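Local coordinates for surface presentation of antigens protein SpaO (PDB 4YX7) that takes part in a secretory pathway that presents surface determinants needed for Salmonella to enter mammalian cells, at residues Ser24-Gly27 / Arg28-Ile31. Residues are numbered along the deposited sequence; the frame is centred on the assembly and turned at random.
Sequences SLLG and RIGI
Arg28 meets Leu25 across a tight turn, in which CA of Leu25 and CA of Arg28 are 5.2 Å apart and the Leu26-Gly27 peptide is modelled cis. The separation of Arg28 N from Leu25 O, 2.3 Å, is too short to be taken literally, although its N-H points at the oxygen (165°); the link is plausible but its length doubtful. Arg28 CB also lies 3.1 Å from Leu25 O. Further out, the Arg28 side chain bends at chi3, and CD comes only loosely, at 4.1 Å, to the carbonyl O of Ser24.

Ile29 gives the same acceptor a second, weak hydrogen bond, N to Leu25 O 3.3 Å at 146°. With chi1 at -55°, its CG1 branch lies beside its own backbone N and runs alongside Leu26, the two side chains pointing the same way; CG1 is 3.9 Å from Leu26 CD2. Leu25 CB to Ile29 CG1, 4.5 Å, is a looser apolar approach.

Gly30 N hydrogen-bonds to Asp33 OD2 within this loop between strands 9-22 and 34-36 of a central piece of SpaO, a FliN/MopA/SpaO-family protein. Leu25, Leu26 and Ile29 lie against partner chains. If both bonds are real, two backbone N-H groups share Leu25 O, consistent with a backbone-held turn.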
ATOM      1  N   SER A  24     -23.142  -4.925  19.993  1.00 46.54           N
ATOM      2  CA  SER A  24     -22.499  -4.903  21.299  1.00 49.46           C
ATOM      3  C   SER A  24     -21.053  -4.411  21.249  1.00 54.37           C
ATOM      4  O   SER A  24     -20.452  -4.142  22.293  1.00 59.45           O
ATOM      5  CB  SER A  24     -22.535  -6.297  21.915  1.00 47.21           C
ATOM      6  OG  SER A  24     -23.721  -6.981  21.541  1.00 48.39           O
ATOM      7  N   LEU A  25     -20.491  -4.308  20.045  1.00 52.17           N
ATOM      8  CA  LEU A  25     -19.108  -3.865  19.884  1.00 49.19           C
ATOM      9  C   LEU A  25     -18.993  -2.366  20.057  1.00 50.23           C
ATOM     10  O   LEU A  25     -18.083  -1.886  20.718  1.00 52.19           O
ATOM     11  CB  LEU A  25     -18.548  -4.276  18.526  1.00 45.70           C
ATOM     12  CG  LEU A  25     -17.908  -5.667  18.525  1.00 45.26           C
ATOM     13  CD1 LEU A  25     -18.955  -6.764  18.727  1.00 50.15           C
ATOM     14  CD2 LEU A  25     -17.099  -5.904  17.274  1.00 37.50           C
ATOM     15  N   LEU A  26     -19.915  -1.628  19.454  1.00 47.81           N
ATOM     16  CA  LEU A  26     -20.062  -0.210  19.748  1.00 49.02           C
ATOM     17  C   LEU A  26     -20.807  -0.069  21.075  1.00 58.39           C
ATOM     18  O   LEU A  26     -21.932  -0.561  21.213  1.00 65.88           O
ATOM     19  CB  LEU A  26     -20.827   0.494  18.634  1.00 47.34           C
ATOM     20  CG  LEU A  26     -20.659  -0.180  17.278  1.00 47.48           C
ATOM     21  CD1 LEU A  26     -21.623   0.350  16.247  1.00 48.44           C
ATOM     22  CD2 LEU A  26     -19.266   0.055  16.836  1.00 47.63           C
ATOM     23  N   GLY A  27     -20.208   0.606  22.051  1.00 57.40           N
ATOM     24  CA  GLY A  27     -18.936   1.261  21.878  1.00 51.27           C
ATOM     25  C   GLY A  27     -17.832   0.669  22.732  1.00 46.82           C
ATOM     26  O   GLY A  27     -17.519   1.168  23.812  1.00 47.14           O
ATOM     27  N   ARG A  28     -17.242  -0.413  22.244  1.00 43.26           N
ATOM     28  CA  ARG A  28     -15.945  -0.836  22.738  1.00 45.67           C
ATOM     29  C   ARG A  28     -14.868  -0.353  21.765  1.00 39.51           C
ATOM     30  O   ARG A  28     -13.718  -0.126  22.159  1.00 39.34           O
ATOM     31  CB  ARG A  28     -15.892  -2.354  22.925  1.00 52.89           C
ATOM     32  CG  ARG A  28     -16.794  -2.864  24.050  1.00 63.22           C
ATOM     33  CD  ARG A  28     -16.830  -4.403  24.141  1.00 67.62           C
ATOM     34  NE  ARG A  28     -15.500  -5.024  24.178  1.00 69.68           N
ATOM     35  CZ  ARG A  28     -14.528  -4.710  25.035  1.00 72.26           C
ATOM     36  NH1 ARG A  28     -14.713  -3.789  25.976  1.00 74.74           N
ATOM     37  NH2 ARG A  28     -13.361  -5.335  24.966  1.00 71.97           N
ATOM     38  N   ILE A  29     -15.266  -0.178  20.504  1.00 32.00           N
ATOM     39  CA  ILE A  29     -14.392   0.348  19.465  1.00 28.50           C
ATOM     40  C   ILE A  29     -13.902   1.743  19.817  1.00 28.22           C
ATOM     41  O   ILE A  29     -14.694   2.619  20.150  1.00 31.26           O
ATOM     42  CB  ILE A  29     -15.102   0.398  18.103  1.00 23.22           C
ATOM     43  CG1 ILE A  29     -15.644  -0.978  17.736  1.00 23.32           C
ATOM     44  CG2 ILE A  29     -14.165   0.894  17.027  1.00 25.22           C
ATOM     45  CD1 ILE A  29     -16.187  -1.068  16.365  1.00 24.71           C
ATOM     46  N   GLY A  30     -12.592   1.938  19.747  1.00 25.70           N
ATOM     47  CA  GLY A  30     -11.998   3.235  20.006  1.00 25.79           C
ATOM     48  C   GLY A  30     -10.834   3.531  19.080  1.00 25.53           C
ATOM     49  O   GLY A  30     -10.500   2.736  18.209  1.00 26.40           O
ATOM     50  N   ILE A  31     -10.205   4.679  19.280  1.00 24.88           N
ATOM     51  CA  ILE A  31      -9.083   5.086  18.457  1.00 22.42           C
ATOM     52  C   ILE A  31      -7.890   4.160  18.651  1.00 22.76           C
ATOM     53  O   ILE A  31      -7.497   3.850  19.779  1.00 24.24           O
ATOM     54  CB  ILE A  31      -8.685   6.536  18.764  1.00 26.45           C
ATOM     55  CG1 ILE A  31      -9.782   7.486  18.275  1.00 27.75           C
ATOM     56  CG2 ILE A  31      -7.349   6.885  18.125  1.00 26.84           C
ATOM     57  CD1 ILE A  31      -9.534   8.939  18.622  1.00 29.52           C
TER